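Side-chain contacts in amino acid ABC superfamily ATP binding cassette transporter, binding protein (Streptococcus pneumoniae, PDB 4H5G), which probably delivers amino acids to an ABC transporter as its extracellular substrate-binding component, and holds L-arginine in this crystal: residues N101-L106 with G131-S136; P20-F25 with A127-T132. All coordinates share one frame; numbering follows the deposited sequence. Where two conformers were deposited one is given.

Interaction 1 of 2, residues N101-L106 with G131-S136; sequences NKISFL and GTVPES. With ARG (arginine), chain L.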
loop_
_atom_site.group_PDB
_atom_site.type_symbol
_atom_site.label_atom_id
_atom_site.label_comp_id
_atom_site.label_asym_id
_atom_site.label_seq_id
_atom_site.Cartn_x
_atom_site.Cartn_y
_atom_site.Cartn_z
ATOM N N ASN A 101 -1.704 -9.009 -5.025
ATOM C CA ASN A 101 -2.281 -9.678 -3.859
ATOM C C ASN A 101 -3.793 -9.500 -3.790
ATOM O O ASN A 101 -4.377 -8.739 -4.570
ATOM C CB ASN A 101 -1.613 -9.185 -2.571
ATOM C CG ASN A 101 -1.692 -7.694 -2.413
ATOM O OD1 ASN A 101 -0.711 -6.974 -2.639
ATOM N ND2 ASN A 101 -2.869 -7.205 -2.035
ATOM N N LYS A 102 -4.417 -10.212 -2.860
ATOM C CA LYS A 102 -5.858 -10.149 -2.656
ATOM C C LYS A 102 -6.207 -9.046 -1.678
ATOM O O LYS A 102 -5.327 -8.397 -1.113
ATOM C CB LYS A 102 -6.368 -11.477 -2.097
ATOM C CG LYS A 102 -6.041 -12.667 -2.971
ATOM C CD LYS A 102 -6.692 -12.521 -4.326
ATOM C CE LYS A 102 -6.427 -13.743 -5.186
ATOM N NZ LYS A 102 -6.805 -14.988 -4.465
ATOM N N ILE A 103 -7.506 -8.836 -1.484
ATOM C CA ILE A 103 -7.989 -7.838 -0.544
ATOM C C ILE A 103 -8.870 -8.551 0.484
ATOM O O ILE A 103 -9.674 -9.415 0.134
ATOM C CB ILE A 103 -8.740 -6.722 -1.284
ATOM C CG1 ILE A 103 -7.830 -6.171 -2.391
ATOM C CG2 ILE A 103 -9.195 -5.647 -0.307
ATOM C CD1 ILE A 103 -8.425 -5.103 -3.256
ATOM N N SER A 104 -8.683 -8.198 1.753
ATOM C CA SER A 104 -9.273 -8.936 2.862
ATOM C C SER A 104 -9.891 -8.033 3.904
ATOM O O SER A 104 -9.673 -6.819 3.905
ATOM C CB SER A 104 -8.189 -9.766 3.553
ATOM O OG SER A 104 -7.522 -10.604 2.641
ATOM N N PHE A 105 -10.634 -8.643 4.825
ATOM C CA PHE A 105 -11.143 -7.916 5.980
ATOM C C PHE A 105 -10.393 -8.386 7.216
ATOM O O PHE A 105 -10.222 -9.587 7.426
ATOM C CB PHE A 105 -12.637 -8.199 6.182
ATOM C CG PHE A 105 -13.522 -7.592 5.134
ATOM C CD1 PHE A 105 -13.948 -6.286 5.251
ATOM C CD2 PHE A 105 -13.950 -8.332 4.047
ATOM C CE1 PHE A 105 -14.775 -5.729 4.292
ATOM C CE2 PHE A 105 -14.772 -7.772 3.081
ATOM C CZ PHE A 105 -15.185 -6.473 3.210
ATOM N N LEU A 106 -9.940 -7.437 8.024
ATOM C CA LEU A 106 -9.385 -7.737 9.338
ATOM C C LEU A 106 -10.528 -7.633 10.343
ATOM O O LEU A 106 -11.273 -6.646 10.342
ATOM C CB LEU A 106 -8.285 -6.720 9.679
ATOM C CG LEU A 106 -7.523 -6.956 10.986
ATOM C CD1 LEU A 106 -6.619 -8.191 10.891
ATOM C CD2 LEU A 106 -6.686 -5.705 11.352
ATOM N N GLY A 131 -9.712 7.250 -0.164
ATOM C CA GLY A 131 -9.012 7.350 -1.431
ATOM C C GLY A 131 -8.465 6.031 -1.949
ATOM O O GLY A 131 -7.581 6.046 -2.795
ATOM N N THR A 132 -8.992 4.899 -1.463
ATOM C CA THR A 132 -8.415 3.594 -1.821
ATOM C C THR A 132 -9.361 2.647 -2.551
ATOM O O THR A 132 -10.584 2.806 -2.519
ATOM C CB THR A 132 -7.851 2.825 -0.592
ATOM O OG1 THR A 132 -8.932 2.377 0.235
ATOM C CG2 THR A 132 -6.869 3.687 0.226
ATOM N N VAL A 133 -8.764 1.635 -3.178
ATOM C CA VAL A 133 -9.517 0.545 -3.799
ATOM C C VAL A 133 -10.378 -0.241 -2.795
ATOM O O VAL A 133 -11.560 -0.456 -3.056
ATOM C CB VAL A 133 -8.603 -0.372 -4.668
ATOM C CG1 VAL A 133 -9.362 -1.611 -5.167
ATOM C CG2 VAL A 133 -8.039 0.430 -5.845
ATOM N N PRO A 134 -9.815 -0.659 -1.643
ATOM C CA PRO A 134 -10.682 -1.345 -0.668
ATOM C C PRO A 134 -11.882 -0.500 -0.222
ATOM O O PRO A 134 -12.946 -1.051 0.060
ATOM C CB PRO A 134 -9.741 -1.616 0.510
ATOM C CG PRO A 134 -8.389 -1.710 -0.118
ATOM C CD PRO A 134 -8.398 -0.688 -1.230
ATOM N N GLU A 135 -11.712 0.821 -0.170
ATOM C CA GLU A 135 -12.831 1.710 0.142
ATOM C C GLU A 135 -13.881 1.684 -0.965
ATOM O O GLU A 135 -15.085 1.521 -0.705
ATOM C CB GLU A 135 -12.339 3.147 0.358
ATOM C CG GLU A 135 -13.462 4.133 0.671
ATOM C CD GLU A 135 -13.010 5.589 0.581
ATOM O OE1 GLU A 135 -13.468 6.421 1.399
ATOM O OE2 GLU A 135 -12.199 5.904 -0.316
ATOM N N SER A 136 -13.416 1.827 -2.203
ATOM C CA SER A 136 -14.307 1.842 -3.365
ATOM C C SER A 136 -15.101 0.550 -3.467
ATOM O O SER A 136 -16.285 0.558 -3.792
ATOM C CB SER A 136 -13.509 2.057 -4.655
ATOM O OG SER A 136 -12.910 3.335 -4.688
HETATM N N ARG L . -3.922 -0.853 -2.675
HETATM C CA ARG L . -4.896 0.160 -2.240
HETATM C C ARG L . -4.968 1.307 -3.223
HETATM O O ARG L . -4.070 1.517 -4.054
HETATM C CB ARG L . -4.552 0.692 -0.841
HETATM C CG ARG L . -3.110 1.164 -0.673
HETATM C CD ARG L . -2.908 1.881 0.671
HETATM N NE ARG L . -1.491 2.182 0.917
HETATM C CZ ARG L . -1.013 2.755 2.018
HETATM N NH1 ARG L . 0.294 2.975 2.145
HETATM N NH2 ARG L . -1.846 3.103 2.992
HETATM O OXT ARG L . -5.947 2.058 -3.212
#

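Interaction 2 of 2, residues P20-F25 with A127-T132; sequences PDYAPF and AAQKGT. With ARG (arginine), chain L; SO4 (sulfate ion), chain C.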
loop_
_atom_site.group_PDB
_atom_site.type_symbol
_atom_site.label_atom_id
_atom_site.label_comp_id
_atom_site.label_asym_id
_atom_site.label_seq_id
_atom_site.Cartn_x
_atom_site.Cartn_y
_atom_site.Cartn_z
ATOM N N PRO A 20 3.350 5.675 5.280
ATOM C CA PRO A 20 3.884 4.588 6.116
ATOM C C PRO A 20 2.937 4.107 7.217
ATOM O O PRO A 20 3.296 4.150 8.396
ATOM C CB PRO A 20 5.147 5.209 6.715
ATOM C CG PRO A 20 4.811 6.658 6.821
ATOM C CD PRO A 20 3.933 6.981 5.634
ATOM N N ASP A 21 1.754 3.636 6.824
ATOM C CA ASP A 21 0.769 3.083 7.765
ATOM C C ASP A 21 0.320 1.705 7.300
ATOM O O ASP A 21 -0.819 1.307 7.522
ATOM C CB ASP A 21 -0.461 4.006 7.875
ATOM C CG ASP A 21 -1.193 4.184 6.534
ATOM O OD1 ASP A 21 -0.618 3.819 5.500
ATOM O OD2 ASP A 21 -2.332 4.712 6.525
ATOM N N TYR A 22 1.223 0.958 6.678
ATOM C CA TYR A 22 0.783 -0.173 5.855
ATOM C C TYR A 22 1.821 -1.298 5.810
ATOM O O TYR A 22 2.250 -1.700 4.738
ATOM C CB TYR A 22 0.488 0.353 4.429
ATOM C CG TYR A 22 -0.770 -0.212 3.762
ATOM C CD1 TYR A 22 -1.997 -0.192 4.415
ATOM C CD2 TYR A 22 -0.729 -0.731 2.470
ATOM C CE1 TYR A 22 -3.163 -0.689 3.805
ATOM C CE2 TYR A 22 -1.883 -1.240 1.853
ATOM C CZ TYR A 22 -3.088 -1.207 2.532
ATOM O OH TYR A 22 -4.236 -1.698 1.936
ATOM N N ALA A 23 2.226 -1.796 6.977
ATOM C CA ALA A 23 3.141 -2.939 7.046
ATOM C C ALA A 23 2.495 -4.151 6.376
ATOM O O ALA A 23 1.339 -4.468 6.656
ATOM C CB ALA A 23 3.458 -3.261 8.494
ATOM N N PRO A 24 3.248 -4.897 5.552
ATOM C CA PRO A 24 4.701 -4.871 5.338
ATOM C C PRO A 24 5.195 -4.010 4.177
ATOM O O PRO A 24 6.391 -4.048 3.887
ATOM C CB PRO A 24 5.010 -6.344 5.029
ATOM C CG PRO A 24 3.803 -6.761 4.252
ATOM C CD PRO A 24 2.633 -6.082 4.922
ATOM N N PHE A 25 4.312 -3.256 3.529
ATOM C CA PHE A 25 4.713 -2.440 2.379
ATOM C C PHE A 25 5.546 -1.232 2.802
ATOM O O PHE A 25 6.640 -1.004 2.295
ATOM C CB PHE A 25 3.479 -1.963 1.602
ATOM C CG PHE A 25 2.745 -3.066 0.887
ATOM C CD1 PHE A 25 3.220 -3.562 -0.317
ATOM C CD2 PHE A 25 1.578 -3.595 1.407
ATOM C CE1 PHE A 25 2.550 -4.574 -0.977
ATOM C CE2 PHE A 25 0.905 -4.599 0.747
ATOM C CZ PHE A 25 1.389 -5.086 -0.447
ATOM N N ALA A 127 -14.845 -0.327 8.179
ATOM C CA ALA A 127 -13.932 0.797 7.958
ATOM C C ALA A 127 -13.047 0.520 6.739
ATOM O O ALA A 127 -12.692 -0.626 6.455
ATOM C CB ALA A 127 -13.079 1.039 9.195
ATOM N N ALA A 128 -12.688 1.576 6.015
ATOM C CA ALA A 128 -11.710 1.457 4.931
ATOM C C ALA A 128 -10.969 2.777 4.817
ATOM O O ALA A 128 -11.391 3.776 5.394
ATOM C CB ALA A 128 -12.388 1.110 3.627
ATOM N N GLN A 129 -9.878 2.782 4.062
ATOM C CA GLN A 129 -9.017 3.966 3.992
ATOM C C GLN A 129 -9.479 4.914 2.891
ATOM O O GLN A 129 -9.772 4.487 1.776
ATOM C CB GLN A 129 -7.569 3.536 3.747
ATOM C CG GLN A 129 -6.562 4.671 3.734
ATOM C CD GLN A 129 -5.145 4.167 3.914
ATOM O OE1 GLN A 129 -4.775 3.105 3.395
ATOM N NE2 GLN A 129 -4.339 4.925 4.659
ATOM N N LYS A 130 -9.543 6.208 3.205
ATOM C CA LYS A 130 -9.956 7.222 2.228
ATOM C C LYS A 130 -9.075 7.189 1.006
ATOM O O LYS A 130 -7.854 7.138 1.128
ATOM C CB LYS A 130 -9.838 8.631 2.834
ATOM C CG LYS A 130 -10.887 8.944 3.885
ATOM C CD LYS A 130 -10.770 10.382 4.404
ATOM C CE LYS A 130 -11.893 10.680 5.396
ATOM N NZ LYS A 130 -11.852 12.064 5.947
ATOM N N GLY A 131 -9.712 7.250 -0.164
ATOM C CA GLY A 131 -9.012 7.350 -1.431
ATOM C C GLY A 131 -8.465 6.031 -1.949
ATOM O O GLY A 131 -7.581 6.046 -2.795
ATOM N N THR A 132 -8.992 4.899 -1.463
ATOM C CA THR A 132 -8.415 3.594 -1.821
ATOM C C THR A 132 -9.361 2.647 -2.551
ATOM O O THR A 132 -10.584 2.806 -2.519
ATOM C CB THR A 132 -7.851 2.825 -0.592
ATOM O OG1 THR A 132 -8.932 2.377 0.235
ATOM C CG2 THR A 132 -6.869 3.687 0.226
HETATM N N ARG L . -3.922 -0.853 -2.675
HETATM C CA ARG L . -4.896 0.160 -2.240
HETATM C C ARG L . -4.968 1.307 -3.223
HETATM O O ARG L . -4.070 1.517 -4.054
HETATM C CB ARG L . -4.552 0.692 -0.841
HETATM C CG ARG L . -3.110 1.164 -0.673
HETATM C CD ARG L . -2.908 1.881 0.671
HETATM N NE ARG L . -1.491 2.182 0.917
HETATM C CZ ARG L . -1.013 2.755 2.018
HETATM N NH1 ARG L . 0.294 2.975 2.145
HETATM N NH2 ARG L . -1.846 3.103 2.992
HETATM O OXT ARG L . -5.947 2.058 -3.212
HETATM S S SO4 C . -10.146 11.322 9.557
HETATM O O1 SO4 C . -9.819 9.936 9.256
HETATM O O2 SO4 C . -11.567 11.557 9.295
HETATM O O3 SO4 C . -9.850 11.574 10.966
HETATM O O4 SO4 C . -9.351 12.218 8.711
HETATM O O HOH W 1 -6.075 0.709 2.339
#

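Interaction 1 of 2, residues N101-L106 with G131-S136
Through Ile103 alone the segment 101-106 reaches the first turn of helix 133-141, where it packs against Val133 and Pro134. Two residues earlier, Asn101 turns its amide forward onto its own chain, ND2 donating to Lys102 O at 2.9 Å with the acceptor nearly in the amide plane. The same ND2 also bonds Asp171, which itself holds the bound arginine, while OD1 meets Asn200. An amide, donor at one end and acceptor at the other, can serve both, and it probably steadies Asp171 from the second shell.

At Ile103 the strand begins, and beta-branching lets one residue touch two neighbours. In the conformer described, CG2 stands anti to the backbone N and lies 4.0 Å from Pro134 CG, while the CG1 arm (chi1 -53°) carries CD1 to within 4.1 Å of Val133 CG1. Both pairs of side chains cross at about a right angle, and no hydrogen bond joins the segments. Further on, Phe105 stacks with His169, whose ND1 is hydrogen-bonded to Pro134 O, an indirect tie from strand to helix.

The helix start has a second task. Val133 N donates to the ligand's OXT at 2.8 Å in a nearly straight bond (165°), and Pro134 CD rests 3.7 Å from the ligand's CA; proline suits a first turn, where its missing N-H costs no helical bond. Thr132 is the N-cap, its OG1 accepting from Glu135 N at 3.2 Å. Glu135 OE2 in turn is met from above its carboxylate plane by Gly131 N. A substrate carboxylate received by a helix N-terminus, whose dipole would favour the negative charge, with Arg88 and Ser83 N also bonded to the ligand, is typical of the amino acid site in type II periplasmic binding proteins.

Interaction 2 of 2, residues P20-F25 with A127-T132
Asp21 OD2 is gripped by two donors: Gln129 NE2, 2.7 Å away in a weak, bent bond (128°), and the backbone N of Met153. The Asp21 and Gln129 side chains approach from opposite directions, with carboxylate and amide planes 49° apart. Gln129 spans the gap because CG is anti to its backbone N (chi1 -177°) and the chain beyond is extended; glutamine has the length, and both ends of its amide are used. NE2 also donates to Thr151 O, which fixes the flip of the amide and leaves OE1 facing the ligand.

Gln129 OE1 accepts from the ligand's NH2 at 3.0 Å and from a water at 2.9 Å. Asp21 OD1 takes the same NH2 at 2.9 Å, so aspartate and glutamine share one guanidinium nitrogen, and the negative charge of Asp21 should favour a basic substrate. Tyr22 adds a flat surface: the ligand's NE sits 3.4 Å above one face of its ring, offset toward the rim. Its OH is bonded to Asp171 and accepts from the water that also reaches Gln129 OE1.

Behind Gln129 the chain makes a type II beta turn to Thr132, with Gly131 at the position of positive phi. Aspartate, glutamine and an aromatic face help form the guanidinium end of the arginine pocket, in the cleft between the two lobes of the type II periplasmic binding fold.

Both contacts are buried and both border the bound arginine, but at opposite ends of it: interaction 1 lies by the carboxylate, interaction 2 by the guanidinium. They share Gly131 and Thr132, where strand 125-129 runs into helix 133-141, so a single turn of chain serves both ends of the ligand. Interaction 1 is apolar across its segments and joins a strand and a helix within one lobe. Interaction 2 is polar, joining that lobe to the loop after strand 13-18 across the cleft, with water and ligand as bridges. Asn101 OD1 approaches Phe25 CZ at 3.6 Å, a further point where the two meet.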